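Local coordinates for protein E1 (PDB 3VX6) that activates ubiquitin-like Atg8 and Atg12 as an E1-like enzyme, for their conjugation to phosphatidylethanolamine and to Atg5 in autophagy, at residues Phe235-Ser238 with Asp239-Phe243. Sequence-based numbering, arbitrary orientation.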
ATOM      1  N   PHE A 235      11.129   8.311   6.360  1.00 42.83           N
ATOM      2  CA  PHE A 235      10.207   7.263   6.769  1.00 43.85           C
ATOM      3  C   PHE A 235       9.786   7.485   8.207  1.00 44.59           C
ATOM      4  O   PHE A 235      10.521   7.167   9.137  1.00 46.05           O
ATOM      5  CB  PHE A 235      10.877   5.902   6.597  1.00 42.35           C
ATOM      6  CG  PHE A 235      11.218   5.581   5.164  1.00 44.46           C
ATOM      7  CD1 PHE A 235      10.215   5.265   4.249  1.00 43.15           C
ATOM      8  CD2 PHE A 235      12.538   5.632   4.716  1.00 43.68           C
ATOM      9  CE1 PHE A 235      10.522   5.002   2.909  1.00 44.19           C
ATOM     10  CE2 PHE A 235      12.853   5.369   3.376  1.00 43.34           C
ATOM     11  CZ  PHE A 235      11.844   5.056   2.473  1.00 42.89           C
ATOM     12  N   LEU A 236       8.603   8.051   8.389  1.00 46.65           N
ATOM     13  CA  LEU A 236       8.118   8.320   9.732  1.00 48.67           C
ATOM     14  C   LEU A 236       7.381   7.151  10.360  1.00 49.01           C
ATOM     15  O   LEU A 236       6.554   6.495   9.728  1.00 49.18           O
ATOM     16  CB  LEU A 236       7.232   9.565   9.740  1.00 48.77           C
ATOM     17  CG  LEU A 236       8.020  10.841   9.452  1.00 50.88           C
ATOM     18  CD1 LEU A 236       8.316  10.925   7.961  1.00 52.13           C
ATOM     19  CD2 LEU A 236       7.227  12.052   9.904  1.00 53.30           C
ATOM     20  N   ARG A 237       7.706   6.904  11.622  1.00 50.62           N
ATOM     21  CA  ARG A 237       7.103   5.829  12.396  1.00 52.34           C
ATOM     22  C   ARG A 237       6.770   6.322  13.806  1.00 54.15           C
ATOM     23  O   ARG A 237       7.555   7.037  14.437  1.00 56.51           O
ATOM     24  CB  ARG A 237       8.068   4.635  12.502  1.00 51.05           C
ATOM     25  CG  ARG A 237       8.145   3.703  11.287  1.00 50.28           C
ATOM     26  CD  ARG A 237       9.245   4.091  10.305  1.00 47.14           C
ATOM     27  NE  ARG A 237       9.473   3.054   9.298  1.00 44.12           N
ATOM     28  CZ  ARG A 237      10.186   1.949   9.498  1.00 43.57           C
ATOM     29  NH1 ARG A 237      10.757   1.725  10.673  1.00 44.41           N
ATOM     30  NH2 ARG A 237      10.331   1.065   8.521  1.00 41.00           N
ATOM     31  N   SER A 238       5.604   5.950  14.310  1.00 55.98           N
ATOM     32  CA  SER A 238       5.246   6.355  15.662  1.00 56.79           C
ATOM     33  C   SER A 238       6.110   5.483  16.582  1.00 56.80           C
ATOM     34  O   SER A 238       6.217   5.702  17.779  1.00 56.18           O
ATOM     35  CB  SER A 238       3.754   6.103  15.898  1.00 55.41           C
ATOM     36  OG  SER A 238       3.414   4.765  15.586  1.00 53.77           O
ATOM     37  N   ASP A 239       6.756   4.512  15.952  1.00 58.04           N
ATOM     38  CA  ASP A 239       7.618   3.519  16.579  1.00 59.33           C
ATOM     39  C   ASP A 239       8.950   3.995  17.192  1.00 60.43           C
ATOM     40  O   ASP A 239       9.544   3.275  17.997  1.00 60.30           O
ATOM     41  CB  ASP A 239       7.932   2.456  15.522  1.00 58.85           C
ATOM     42  CG  ASP A 239       8.427   1.167  16.116  1.00 60.65           C
ATOM     43  OD1 ASP A 239       9.268   0.494  15.474  1.00 59.95           O
ATOM     44  OD2 ASP A 239       7.961   0.816  17.220  1.00 62.35           O
ATOM     45  N   GLU A 240       9.414   5.187  16.817  1.00 60.20           N
ATOM     46  CA  GLU A 240      10.716   5.707  17.263  1.00 59.82           C
ATOM     47  C   GLU A 240      11.696   5.241  16.192  1.00 58.47           C
ATOM     48  O   GLU A 240      12.867   5.619  16.181  1.00 58.21           O
ATOM     49  CB  GLU A 240      11.173   5.114  18.604  1.00 60.02           C
ATOM     50  CG  GLU A 240      10.294   5.440  19.783  1.00 63.94           C
ATOM     51  CD  GLU A 240      10.044   6.924  19.908  1.00 65.20           C
ATOM     52  OE1 GLU A 240      11.032   7.673  20.068  1.00 64.85           O
ATOM     53  OE2 GLU A 240       8.860   7.332  19.839  1.00 65.79           O
ATOM     54  N   SER A 241      11.191   4.398  15.297  1.00 56.66           N
ATOM     55  CA  SER A 241      11.978   3.840  14.207  1.00 54.47           C
ATOM     56  C   SER A 241      12.022   4.737  12.972  1.00 51.99           C
ATOM     57  O   SER A 241      12.633   4.364  11.967  1.00 51.98           O
ATOM     58  CB  SER A 241      11.408   2.480  13.799  1.00 54.58           C
ATOM     59  OG  SER A 241      10.129   2.633  13.205  1.00 55.18           O
ATOM     60  N   SER A 242      11.374   5.901  13.034  1.00 49.17           N
ATOM     61  CA  SER A 242      11.364   6.828  11.896  1.00 48.66           C
ATOM     62  C   SER A 242      12.772   7.231  11.452  1.00 47.92           C
ATOM     63  O   SER A 242      13.605   7.645  12.266  1.00 47.45           O
ATOM     64  CB  SER A 242      10.541   8.079  12.223  1.00 47.85           C
ATOM     65  OG  SER A 242      10.340   8.205  13.624  1.00 51.93           O
ATOM     66  N   PHE A 243      13.033   7.091  10.155  1.00 46.94           N
ATOM     67  CA  PHE A 243      14.336   7.430   9.592  1.00 46.41           C
ATOM     68  C   PHE A 243      14.208   8.017   8.192  1.00 45.72           C
ATOM     69  O   PHE A 243      13.264   7.717   7.470  1.00 45.99           O
ATOM     70  CB  PHE A 243      15.212   6.184   9.500  1.00 47.26           C
ATOM     71  CG  PHE A 243      14.751   5.194   8.454  1.00 48.30           C
ATOM     72  CD1 PHE A 243      13.587   4.450   8.640  1.00 46.93           C
ATOM     73  CD2 PHE A 243      15.479   5.018   7.276  1.00 47.63           C
ATOM     74  CE1 PHE A 243      13.158   3.550   7.670  1.00 46.27           C
ATOM     75  CE2 PHE A 243      15.059   4.121   6.299  1.00 46.82           C
ATOM     76  CZ  PHE A 243      13.897   3.385   6.495  1.00 46.78           C
TER
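Phe235 and Phe243 pair where a beta hairpin closes, its loop containing a type I turn from Arg237 to Glu240 and joining antiparallel strands 231-236 and 243-250. Phe243 N donates to Phe235 O at 2.7 Å, and Phe235 N returns a bond to Phe243 O. Both side chains are buried on one face of the sheet, a place suited to large apolar rings; these meet obliquely, centroids 4.7 Å apart, with Phe235 CB over the Phe243 ring, a CH-pi contact. Arg237 suits its place because its chain is both long and cationic: bent at CB-CG (chi2 92°), it turns one face of its guanidinium to the edge of Phe243, whose CE1 lies 3.8 Å from Arg237 CZ, the two planes 88° apart. Arg237 NH1 donates to Ser241 OG at 2.8 Å. Small, polar Ser242 fits close beside the arginine's backbone; its hydroxyl donates to Arg237 O in the carbonyl plane. Farther out, Arg237 NH2 forms a salt bridge with Asp203 and NH1 also reaches the carbonyl of Leu207. Cutting Arg237 back to an alanine is likely to leave Asp203 without this charged mate and the Phe243 edge without the flat group facing it. Ser241 OG makes a weak 3.2 Å bond to Asp239 OD1.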